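Salt-tolerant glutaminase (Micrococcus luteus, PDB 3IHB) probably hydrolyses L-glutamine to L-glutamate and ammonium, as a member of the glutaminase family related to the beta-lactamases. Local coordinates at residues F60-A65 / V197-K202; S259-G264 / P280-V285. All coordinates share one frame; numbering follows the deposited sequence.

Contact 1 of 2, residues F60-A65 / V197-K202. With GLU (glutamic acid), chain C.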
loop_
_atom_site.group_PDB
_atom_site.type_symbol
_atom_site.label_atom_id
_atom_site.label_comp_id
_atom_site.label_asym_id
_atom_site.label_seq_id
_atom_site.Cartn_x
_atom_site.Cartn_y
_atom_site.Cartn_z
ATOM N N PHE A 60 6.799 9.744 27.107
ATOM C CA PHE A 60 7.847 8.741 27.259
ATOM C C PHE A 60 8.869 9.060 26.182
ATOM O O PHE A 60 8.538 9.694 25.192
ATOM C CB PHE A 60 7.276 7.325 27.064
ATOM C CG PHE A 60 6.549 7.148 25.764
ATOM C CD1 PHE A 60 7.258 6.927 24.581
ATOM C CD2 PHE A 60 5.166 7.306 25.704
ATOM C CE1 PHE A 60 6.599 6.875 23.356
ATOM C CE2 PHE A 60 4.496 7.257 24.488
ATOM C CZ PHE A 60 5.214 7.043 23.309
ATOM N N THR A 61 10.114 8.655 26.390
ATOM C CA THR A 61 11.148 8.908 25.400
ATOM C C THR A 61 10.810 8.089 24.145
ATOM O O THR A 61 10.456 6.904 24.232
ATOM C CB THR A 61 12.540 8.555 25.970
ATOM O OG1 THR A 61 12.544 7.212 26.471
ATOM C CG2 THR A 61 12.877 9.498 27.119
ATOM N N ILE A 62 10.897 8.738 22.987
ATOM C CA ILE A 62 10.557 8.109 21.720
ATOM C C ILE A 62 11.577 7.081 21.232
ATOM O O ILE A 62 11.242 6.179 20.468
ATOM C CB ILE A 62 10.332 9.189 20.640
ATOM C CG1 ILE A 62 9.754 8.555 19.374
ATOM C CG2 ILE A 62 11.615 9.931 20.377
ATOM C CD1 ILE A 62 9.304 9.560 18.327
ATOM N N GLN A 63 12.816 7.211 21.682
ATOM C CA GLN A 63 13.859 6.278 21.293
ATOM C C GLN A 63 13.866 5.968 19.792
ATOM O O GLN A 63 13.771 6.879 18.975
ATOM C CB GLN A 63 13.717 4.995 22.109
ATOM C CG GLN A 63 13.797 5.203 23.628
ATOM C CD GLN A 63 15.128 5.799 24.097
ATOM O OE1 GLN A 63 16.191 5.449 23.591
ATOM N NE2 GLN A 63 15.069 6.688 25.088
ATOM N N SER A 64 13.965 4.687 19.434
ATOM C CA SER A 64 14.023 4.261 18.029
ATOM C C SER A 64 12.966 4.852 17.128
ATOM O O SER A 64 13.222 5.086 15.946
ATOM C CB SER A 64 13.962 2.733 17.904
ATOM O OG SER A 64 15.258 2.153 17.941
ATOM N N ALA A 65 11.774 5.085 17.668
ATOM C CA ALA A 65 10.716 5.656 16.860
ATOM C C ALA A 65 11.085 7.040 16.329
ATOM O O ALA A 65 10.349 7.606 15.530
ATOM C CB ALA A 65 9.421 5.726 17.665
ATOM N N VAL A 197 13.932 12.541 23.333
ATOM C CA VAL A 197 12.863 13.501 23.121
ATOM C C VAL A 197 11.572 12.870 23.629
ATOM O O VAL A 197 11.298 11.700 23.349
ATOM C CB VAL A 197 12.728 13.860 21.635
ATOM C CG1 VAL A 197 11.514 14.738 21.415
ATOM C CG2 VAL A 197 13.989 14.579 21.168
ATOM N N LEU A 198 10.795 13.645 24.386
ATOM C CA LEU A 198 9.542 13.169 24.971
ATOM C C LEU A 198 8.295 13.377 24.112
ATOM O O LEU A 198 8.045 14.471 23.611
ATOM C CB LEU A 198 9.336 13.837 26.325
ATOM C CG LEU A 198 10.397 13.469 27.358
ATOM C CD1 LEU A 198 10.514 14.576 28.393
ATOM C CD2 LEU A 198 10.046 12.122 27.994
ATOM N N VAL A 199 7.509 12.314 23.966
ATOM C CA VAL A 199 6.281 12.349 23.175
ATOM C C VAL A 199 5.211 11.493 23.851
ATOM O O VAL A 199 5.507 10.666 24.718
ATOM C CB VAL A 199 6.507 11.776 21.746
ATOM C CG1 VAL A 199 7.506 12.621 20.978
ATOM C CG2 VAL A 199 7.013 10.334 21.842
ATOM N N THR A 200 3.966 11.696 23.451
ATOM C CA THR A 200 2.864 10.910 23.989
ATOM C C THR A 200 2.331 10.019 22.862
ATOM O O THR A 200 2.698 10.176 21.695
ATOM C CB THR A 200 1.696 11.801 24.469
ATOM O OG1 THR A 200 1.146 12.499 23.347
ATOM C CG2 THR A 200 2.167 12.803 25.520
ATOM N N VAL A 201 1.460 9.085 23.209
ATOM C CA VAL A 201 0.879 8.207 22.207
ATOM C C VAL A 201 0.204 9.044 21.115
ATOM O O VAL A 201 0.154 8.656 19.947
ATOM C CB VAL A 201 -0.178 7.292 22.837
ATOM C CG1 VAL A 201 -0.712 6.331 21.811
ATOM C CG2 VAL A 201 0.414 6.543 24.002
ATOM N N LYS A 202 -0.307 10.204 21.497
ATOM C CA LYS A 202 -0.998 11.055 20.536
ATOM C C LYS A 202 -0.066 11.870 19.649
ATOM O O LYS A 202 -0.423 12.200 18.517
ATOM C CB LYS A 202 -2.011 11.946 21.271
ATOM C CG LYS A 202 -3.027 11.102 22.049
ATOM C CD LYS A 202 -4.332 11.820 22.352
ATOM C CE LYS A 202 -4.197 12.777 23.509
ATOM N NZ LYS A 202 -5.537 13.284 23.921
HETATM N N GLU C . 18.292 4.426 22.599
HETATM C CA GLU C . 18.523 2.999 22.283
HETATM C C GLU C . 19.930 2.740 21.803
HETATM O O GLU C . 20.372 1.612 21.810
HETATM C CB GLU C . 17.549 2.496 21.215
HETATM C CG GLU C . 16.203 2.081 21.752
HETATM C CD GLU C . 15.285 1.446 20.703
HETATM O OE1 GLU C . 15.695 0.475 20.028
HETATM O OE2 GLU C . 14.140 1.919 20.568
#

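Contact 2 of 2, residues S259-G264 / P280-V285. With GLU (glutamic acid), chain C.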
loop_
_atom_site.group_PDB
_atom_site.type_symbol
_atom_site.label_atom_id
_atom_site.label_comp_id
_atom_site.label_asym_id
_atom_site.label_seq_id
_atom_site.Cartn_x
_atom_site.Cartn_y
_atom_site.Cartn_z
ATOM N N SER A 259 8.963 0.367 16.662
ATOM C CA SER A 259 8.791 0.400 18.101
ATOM C C SER A 259 10.027 1.044 18.733
ATOM O O SER A 259 11.069 1.164 18.089
ATOM C CB SER A 259 8.609 -1.027 18.633
ATOM O OG SER A 259 8.644 -1.055 20.049
ATOM N N GLY A 260 9.892 1.462 19.987
ATOM C CA GLY A 260 10.985 2.065 20.733
ATOM C C GLY A 260 11.042 1.367 22.079
ATOM O O GLY A 260 9.993 1.054 22.650
ATOM N N VAL A 261 12.244 1.122 22.597
ATOM C CA VAL A 261 12.399 0.411 23.869
ATOM C C VAL A 261 11.779 1.033 25.125
ATOM O O VAL A 261 11.900 0.470 26.216
ATOM C CB VAL A 261 13.891 0.117 24.159
ATOM C CG1 VAL A 261 14.482 -0.643 23.005
ATOM C CG2 VAL A 261 14.655 1.407 24.396
ATOM N N ALA A 262 11.120 2.180 24.984
ATOM C CA ALA A 262 10.468 2.825 26.124
ATOM C C ALA A 262 8.991 2.429 26.153
ATOM O O ALA A 262 8.237 2.843 27.040
ATOM C CB ALA A 262 10.607 4.343 26.031
ATOM N N GLY A 263 8.589 1.624 25.172
ATOM C CA GLY A 263 7.218 1.166 25.087
ATOM C C GLY A 263 6.400 1.749 23.948
ATOM O O GLY A 263 5.291 1.280 23.683
ATOM N N GLY A 264 6.932 2.753 23.257
ATOM C CA GLY A 264 6.178 3.356 22.167
ATOM C C GLY A 264 6.273 2.695 20.795
ATOM O O GLY A 264 7.314 2.167 20.418
ATOM N N PRO A 280 4.915 -0.096 28.044
ATOM C CA PRO A 280 6.260 -0.337 28.564
ATOM C C PRO A 280 6.931 -1.689 28.321
ATOM O O PRO A 280 8.042 -1.730 27.806
ATOM C CB PRO A 280 6.104 -0.030 30.047
ATOM C CG PRO A 280 5.183 1.125 30.013
ATOM C CD PRO A 280 4.131 0.691 29.012
ATOM N N ARG A 281 6.282 -2.789 28.681
ATOM C CA ARG A 281 6.910 -4.100 28.514
ATOM C C ARG A 281 7.208 -4.564 27.087
ATOM O O ARG A 281 6.389 -4.424 26.173
ATOM C CB ARG A 281 6.108 -5.162 29.266
ATOM C CG ARG A 281 6.402 -5.107 30.754
ATOM C CD ARG A 281 5.608 -6.099 31.567
ATOM N NE ARG A 281 5.982 -6.014 32.976
ATOM C CZ ARG A 281 5.266 -6.522 33.976
ATOM N NH1 ARG A 281 4.125 -7.155 33.729
ATOM N NH2 ARG A 281 5.695 -6.406 35.225
ATOM N N LEU A 282 8.400 -5.127 26.919
ATOM C CA LEU A 282 8.866 -5.604 25.621
ATOM C C LEU A 282 8.859 -7.127 25.507
ATOM O O LEU A 282 8.979 -7.833 26.509
ATOM C CB LEU A 282 10.281 -5.082 25.372
ATOM C CG LEU A 282 10.464 -3.570 25.570
ATOM C CD1 LEU A 282 11.937 -3.233 25.540
ATOM C CD2 LEU A 282 9.719 -2.797 24.492
ATOM N N ASP A 283 8.708 -7.634 24.289
ATOM C CA ASP A 283 8.713 -9.078 24.075
ATOM C C ASP A 283 10.155 -9.589 23.976
ATOM O O ASP A 283 11.106 -8.839 24.188
ATOM C CB ASP A 283 7.920 -9.456 22.809
ATOM C CG ASP A 283 8.398 -8.722 21.556
ATOM O OD1 ASP A 283 9.593 -8.351 21.462
ATOM O OD2 ASP A 283 7.569 -8.539 20.645
ATOM N N GLU A 284 10.323 -10.861 23.641
ATOM C CA GLU A 284 11.660 -11.422 23.563
ATOM C C GLU A 284 12.555 -10.816 22.486
ATOM O O GLU A 284 13.760 -11.050 22.500
ATOM C CB GLU A 284 11.597 -12.958 23.417
ATOM C CG GLU A 284 10.903 -13.508 22.167
ATOM C CD GLU A 284 9.453 -13.054 22.020
ATOM O OE1 GLU A 284 8.706 -13.050 23.033
ATOM O OE2 GLU A 284 9.062 -12.714 20.877
ATOM N N VAL A 285 11.994 -10.033 21.564
ATOM C CA VAL A 285 12.825 -9.432 20.528
ATOM C C VAL A 285 12.983 -7.923 20.667
ATOM O O VAL A 285 13.465 -7.263 19.749
ATOM C CB VAL A 285 12.318 -9.755 19.098
ATOM C CG1 VAL A 285 12.304 -11.263 18.886
ATOM C CG2 VAL A 285 10.941 -9.168 18.871
HETATM N N GLU C . 18.292 4.426 22.599
HETATM C CA GLU C . 18.523 2.999 22.283
HETATM C C GLU C . 19.930 2.740 21.803
HETATM O O GLU C . 20.372 1.612 21.810
HETATM C CB GLU C . 17.549 2.496 21.215
HETATM C CG GLU C . 16.203 2.081 21.752
HETATM C CD GLU C . 15.285 1.446 20.703
HETATM O OE1 GLU C . 15.695 0.475 20.028
HETATM O OE2 GLU C . 14.140 1.919 20.568
HETATM O O HOH W 1 10.344 -0.743 28.546
#

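Contact 1 of 2, residues F60-A65 / V197-K202
With CG lodged between its own backbone N and carbonyl carbon (chi1 55°), Phe-60 turns its ring against its strand partner Val-199, whose CG2 holds the equivalent position and points to the same face of the two-stranded sheet. Phe-60 CE1 meets Val-199 CG2 at 3.8 Å, and Val-199 O stands over one ring face, nearest CD2 at 3.5 Å. That oxygen also accepts from Phe-60 N, while Val-199 N returns a nearly straight bond to Phe-60 O, completing an antiparallel hydrogen-bonded pair. Beyond it the strands stay together through Ile-62 N, which donates to Val-197 O over 3.0 Å at 161°. Ile-62 CB presses on the same methyl, Val-199 CG2, at 3.7 Å, so this one methyl touches both the ring and the isoleucine. On the other face Thr-61 CG2 touches Leu-198 CD2 at 4.0 Å. Thr-61 OG1 accepts from Gln-63 NE2 (2.9 Å, 170°) in the amide plane, which fixes the rotation of the amide; Gln-63 OE1 in turn accepts from the amino group of the bound glutamate. Ser-64 follows at once, its OG hydrogen-bonded to Lys-67 NZ. A short antiparallel pair thus leads into the glutamate site, where Ser-64 and Lys-67 stand in a spacing consistent with the SxxK motif of the serine beta-lactamase clan.

Contact 2 of 2, residues S259-G264 / P280-V285
A type I beta turn with a G1 bulge joins strand 257-259 to strand 264-269, and here it sets Val-261 and Gly-263 against Leu-282 and Pro-280 of the loop that leaves strand 273-278. Lys-258, Ser-259 and Gly-260 lead into the turn with a sequence resembling the K(T/S)G motif of serine beta-lactamases. The turn is closed from within: Gly-263 N donates to Gly-260 O over 2.9 Å, and Gly-260 N donates to Gly-264 O, so that two consecutive glycines face a single one. Gly-263 has a positive phi (110°), and without a side chain it allows the proline backbone to approach closely, its CA lying 3.9 Å from Pro-280 CA. The backbone N of Val-261 donates to OE2 of the bound glutamate over 2.9 Å at 157°, in a manner consistent with an oxyanion-hole donor, although the position of that oxygen is less certain. With CG1 beside the backbone N and CG2 between N and the carbonyl carbon (chi1 -56°), both valine methyls lie along the ligand's side chain, CG2 next to its CG and CG1 next to its CD. Leu-282, which points toward the turn, meets the backbone side of the residue with one branch, its CD1 lying 4.1 Å from Val-261 CB and 3.8 Å from Val-261 O. No direct hydrogen bond spans the two segments. Instead, a water links their backbones, donating to Val-261 O at 3.1 Å and to Pro-280 O at 2.6 Å.

How the contacts relate
Both segments of contact 1 precede those of contact 2 in the chain, yet the centres of the two contacts lie only 12 Å apart in the glutaminase part of the protein, on the same side of the chain's centre. They abut directly: Thr-61 O meets Ala-262 CB, and Phe-60 CE1 packs on Gly-264 CA. Contact 2 lies in the loops at the ends of strands 257-259, 264-269 and 273-278 of the five-stranded antiparallel sheet, and Phe-278 from the last of these stacks on Phe-60 of contact 1. Together they place the backbone N-H groups of Ser-64 and Val-261, distant in sequence, at one ligand carboxylate, consistent with an oxyanion hole.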